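Side-chain contacts in serine hydrolase CCSP0084 (Cycloclasticus sp. P1, PDB 4I3F), which probably hydrolyses esters and the carbon-carbon bond of meta-cleavage products, as a serine hydrolase of the alpha/beta hydrolase fold: residues L67-L70 and A71-Y74; E159-T162 and K163-F167. All coordinates share one frame; numbering follows the deposited sequence.

How the interactions relate
Both interactions are local. Each joins side chains and backbone within one continuous piece of an alpha/beta hydrolase chain, and the two lie on opposite sides of its centre. Interaction 1 is the exit of helix 66-70 into strand 75-79 of the central sheet. Interaction 2 is helix 159-165, which follows strand 142-148 and packs against helices 173-182 and 222-229. Their centres are 32 Å apart and their nearest atoms about 21 Å, so they do not touch. Interaction 2 is the one near the probable catalytic region: Leu161 comes near the GxSxG sequence around Ser125 but makes no contact with it. That sequence is consistent with a nucleophile elbow.

Interaction 1. Residues L67-L70 and A71-Y74; sequences LPFL and AENY
Leu70 O receives two backbone N-H groups from the turn that ends helix 66-70 and leads into strand 75-79 of the alpha/beta hydrolase sheet. Tyr74 N donates to Leu70 O at 2.8 Å, in the carbonyl plane. Asn73 N donates to the same Leu70 O at 3.0 Å, from above that plane. The last helical turn is closed by Ala71 N on Leu67 O at 2.9 Å.

Glu72 runs back over the helix end. Glu72 CB is 3.5 Å from Phe69 O. Glu72 CG lies 3.4 Å from Phe69 O and also meets Pro68 O. The torsion chi1 of -62° sets CG beside the backbone N, and the chain is extended beyond it. CD also stays close to Phe69 O. At the tip, OE1 lies near a water whose placement is doubtful, while OE2 approaches the Phe69 ring obliquely.

Tyr74 CB points back toward the helix. Its OH is hydrogen-bonded to Asp298, and its side chain touches Phe297 of helix 286-298. Leu70 reaches Ile47 and Leu49 of strand 46-50. The edge of the Tyr74 ring meets Leu70 O in plane, with Tyr74 CD2 3.7 Å from that oxygen.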
loop_
_atom_site.group_PDB
_atom_site.type_symbol
_atom_site.label_atom_id
_atom_site.label_comp_id
_atom_site.label_asym_id
_atom_site.label_seq_id
_atom_site.Cartn_x
_atom_site.Cartn_y
_atom_site.Cartn_z
ATOM N N LEU A 67 -3.081 -12.741 2.019
ATOM C CA LEU A 67 -2.707 -13.623 0.908
ATOM C C LEU A 67 -3.286 -15.040 0.989
ATOM O O LEU A 67 -3.915 -15.486 0.031
ATOM C CB LEU A 67 -1.183 -13.680 0.715
ATOM C CG LEU A 67 -0.468 -12.457 0.151
ATOM C CD1 LEU A 67 1.017 -12.732 0.080
ATOM C CD2 LEU A 67 -1.001 -12.079 -1.212
ATOM N N PRO A 68 -3.079 -15.753 2.117
ATOM C CA PRO A 68 -3.611 -17.121 2.173
ATOM C C PRO A 68 -5.121 -17.143 2.071
ATOM O O PRO A 68 -5.681 -18.069 1.480
ATOM C CB PRO A 68 -3.204 -17.607 3.572
ATOM C CG PRO A 68 -2.071 -16.756 3.967
ATOM C CD PRO A 68 -2.358 -15.414 3.361
ATOM N N PHE A 69 -5.771 -16.135 2.645
ATOM C CA PHE A 69 -7.223 -16.084 2.636
ATOM C C PHE A 69 -7.749 -15.850 1.227
ATOM O O PHE A 69 -8.611 -16.594 0.750
ATOM C CB PHE A 69 -7.730 -14.986 3.573
ATOM C CG PHE A 69 -9.225 -14.890 3.626
ATOM C CD1 PHE A 69 -9.968 -15.811 4.348
ATOM C CD2 PHE A 69 -9.892 -13.889 2.939
ATOM C CE1 PHE A 69 -11.347 -15.731 4.391
ATOM C CE2 PHE A 69 -11.271 -13.806 2.982
ATOM C CZ PHE A 69 -11.997 -14.719 3.709
ATOM N N LEU A 70 -7.231 -14.816 0.568
ATOM C CA LEU A 70 -7.695 -14.455 -0.769
ATOM C C LEU A 70 -7.308 -15.514 -1.801
ATOM O O LEU A 70 -8.030 -15.739 -2.774
ATOM C CB LEU A 70 -7.167 -13.084 -1.172
ATOM C CG LEU A 70 -7.690 -11.902 -0.356
ATOM C CD1 LEU A 70 -6.868 -10.662 -0.655
ATOM C CD2 LEU A 70 -9.143 -11.644 -0.686
ATOM N N ALA A 71 -6.182 -16.185 -1.571
ATOM C CA ALA A 71 -5.705 -17.197 -2.514
ATOM C C ALA A 71 -6.612 -18.416 -2.651
ATOM O O ALA A 71 -6.439 -19.200 -3.583
ATOM C CB ALA A 71 -4.289 -17.624 -2.185
ATOM N N GLU A 72 -7.561 -18.603 -1.734
ATOM C CA GLU A 72 -8.533 -19.689 -1.844
ATOM C C GLU A 72 -9.382 -19.519 -3.102
ATOM O O GLU A 72 -9.941 -20.479 -3.623
ATOM C CB GLU A 72 -9.457 -19.718 -0.621
ATOM C CG GLU A 72 -8.770 -19.979 0.717
ATOM C CD GLU A 72 -9.734 -19.869 1.890
ATOM O OE1 GLU A 72 -10.937 -19.627 1.651
ATOM O OE2 GLU A 72 -9.292 -20.022 3.049
ATOM N N ASN A 73 -9.490 -18.281 -3.577
ATOM C CA ASN A 73 -10.361 -17.992 -4.706
ATOM C C ASN A 73 -9.749 -17.071 -5.756
ATOM O O ASN A 73 -10.281 -16.940 -6.866
ATOM C CB ASN A 73 -11.695 -17.424 -4.195
ATOM C CG ASN A 73 -12.428 -18.399 -3.278
ATOM O OD1 ASN A 73 -12.342 -18.307 -2.051
ATOM N ND2 ASN A 73 -13.140 -19.346 -3.873
ATOM N N TYR A 74 -8.626 -16.442 -5.420
ATOM C CA TYR A 74 -8.008 -15.467 -6.317
ATOM C C TYR A 74 -6.517 -15.695 -6.501
ATOM O O TYR A 74 -5.834 -16.160 -5.586
ATOM C CB TYR A 74 -8.224 -14.039 -5.796
ATOM C CG TYR A 74 -9.666 -13.600 -5.858
ATOM C CD1 TYR A 74 -10.194 -13.054 -7.024
ATOM C CD2 TYR A 74 -10.507 -13.749 -4.757
ATOM C CE1 TYR A 74 -11.509 -12.663 -7.091
ATOM C CE2 TYR A 74 -11.824 -13.371 -4.817
ATOM C CZ TYR A 74 -12.318 -12.826 -5.987
ATOM O OH TYR A 74 -13.634 -12.443 -6.050
HETATM O O HOH W 1 -10.989 -16.985 0.326
#

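Interaction 2. Residues E159-T162 and K163-F167; sequences EGLT and KGWEF
Leu161 has chi1 -162° and Trp165 has chi1 -76°, which together bring the leucine methyls over one face of the indole, one turn on in helix 159-165. This is an i to i+4 CH-pi contact in a short helix of the alpha/beta hydrolase chain. Leu161 CD1 is 3.7 Å from the centroid of the five-membered ring of Trp165, 17° off the normal. Leu161 CD2 continues over the six-membered ring, 3.9 Å from Trp165 CH2. Trp165 NE1 is hydrogen-bonded to Ser53, and its ring also stacks with Phe218.

The outer side of the helix carries charge. The extended chains of Glu159 and Lys163 run alongside each other off the helix. Their salt bridge uses the anti lone pair of Glu159 OE1.

Thr162 and Glu166 form a third pair. The methyl CG2 of Thr162 rests 3.9 Å from Glu166 CD. Thr162 OG1 bonds back to Thr158, while Glu166 OE2 bonds to Thr222. Main-chain bonds tie the same turns, among them Trp165 N to Leu161 O at 2.9 Å. Glu166 leaves helical geometry, yet its N still donates to Thr162 O. On the charged side, Lys163 NZ is 2.6 Å from Glu159 OE1.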
loop_
_atom_site.group_PDB
_atom_site.type_symbol
_atom_site.label_atom_id
_atom_site.label_comp_id
_atom_site.label_asym_id
_atom_site.label_seq_id
_atom_site.Cartn_x
_atom_site.Cartn_y
_atom_site.Cartn_z
ATOM N N GLU A 159 1.278 13.888 12.568
ATOM C CA GLU A 159 2.421 13.513 13.394
ATOM C C GLU A 159 2.960 12.169 12.914
ATOM O O GLU A 159 4.173 11.984 12.756
ATOM C CB GLU A 159 2.003 13.418 14.868
ATOM C CG GLU A 159 3.137 13.025 15.823
ATOM C CD GLU A 159 2.726 13.069 17.282
ATOM O OE1 GLU A 159 3.619 12.968 18.154
ATOM O OE2 GLU A 159 1.515 13.216 17.562
ATOM N N GLY A 160 2.044 11.243 12.658
ATOM C CA GLY A 160 2.402 9.903 12.228
ATOM C C GLY A 160 3.130 9.860 10.900
ATOM O O GLY A 160 4.190 9.232 10.786
ATOM N N LEU A 161 2.580 10.526 9.887
ATOM C CA LEU A 161 3.190 10.437 8.572
ATOM C C LEU A 161 4.528 11.157 8.559
ATOM O O LEU A 161 5.450 10.745 7.856
ATOM C CB LEU A 161 2.254 10.954 7.476
ATOM C CG LEU A 161 2.633 10.501 6.058
ATOM C CD1 LEU A 161 2.602 8.981 5.916
ATOM C CD2 LEU A 161 1.744 11.154 5.013
ATOM N N THR A 162 4.640 12.217 9.351
ATOM C CA THR A 162 5.895 12.946 9.446
ATOM C C THR A 162 6.973 12.066 10.071
ATOM O O THR A 162 8.096 11.986 9.556
ATOM C CB THR A 162 5.740 14.231 10.253
ATOM O OG1 THR A 162 4.817 15.097 9.576
ATOM C CG2 THR A 162 7.084 14.940 10.389
ATOM N N LYS A 163 6.636 11.401 11.174
ATOM C CA LYS A 163 7.619 10.566 11.862
ATOM C C LYS A 163 7.983 9.343 11.021
ATOM O O LYS A 163 9.110 8.830 11.110
ATOM C CB LYS A 163 7.126 10.164 13.258
ATOM C CG LYS A 163 7.306 11.283 14.292
ATOM C CD LYS A 163 6.518 11.043 15.585
ATOM C CE LYS A 163 6.778 12.173 16.580
ATOM N NZ LYS A 163 6.034 12.000 17.866
ATOM N N GLY A 164 7.039 8.883 10.209
ATOM C CA GLY A 164 7.281 7.765 9.309
ATOM C C GLY A 164 8.168 8.119 8.123
ATOM O O GLY A 164 9.237 7.531 7.928
ATOM N N TRP A 165 7.730 9.089 7.327
ATOM C CA TRP A 165 8.451 9.449 6.105
ATOM C C TRP A 165 9.784 10.139 6.387
ATOM O O TRP A 165 10.683 10.136 5.537
ATOM C CB TRP A 165 7.571 10.316 5.196
ATOM C CG TRP A 165 6.512 9.547 4.452
ATOM C CD1 TRP A 165 6.264 8.204 4.513
ATOM C CD2 TRP A 165 5.567 10.084 3.506
ATOM N NE1 TRP A 165 5.218 7.875 3.666
ATOM C CE2 TRP A 165 4.779 9.013 3.038
ATOM C CE3 TRP A 165 5.316 11.371 3.012
ATOM C CZ2 TRP A 165 3.751 9.189 2.105
ATOM C CZ3 TRP A 165 4.290 11.541 2.080
ATOM C CH2 TRP A 165 3.526 10.458 1.640
ATOM N N GLU A 166 9.927 10.713 7.581
ATOM C CA GLU A 166 11.167 11.390 7.943
ATOM C C GLU A 166 11.900 10.646 9.059
ATOM O O GLU A 166 12.717 11.228 9.755
ATOM C CB GLU A 166 10.883 12.849 8.337
ATOM C CG GLU A 166 10.071 13.612 7.279
ATOM C CD GLU A 166 9.867 15.082 7.616
ATOM O OE1 GLU A 166 10.573 15.599 8.507
ATOM O OE2 GLU A 166 8.992 15.718 6.987
ATOM N N PHE A 167 11.592 9.359 9.216
ATOM C CA PHE A 167 12.255 8.485 10.185
ATOM C C PHE A 167 13.781 8.571 10.159
ATOM O O PHE A 167 14.425 8.651 11.202
ATOM C CB PHE A 167 11.815 7.025 9.943
ATOM C CG PHE A 167 12.609 6.003 10.726
ATOM C CD1 PHE A 167 12.291 5.717 12.052
ATOM C CD2 PHE A 167 13.653 5.307 10.128
ATOM C CE1 PHE A 167 13.017 4.776 12.771
ATOM C CE2 PHE A 167 14.382 4.366 10.836
ATOM C CZ PHE A 167 14.066 4.095 12.157
#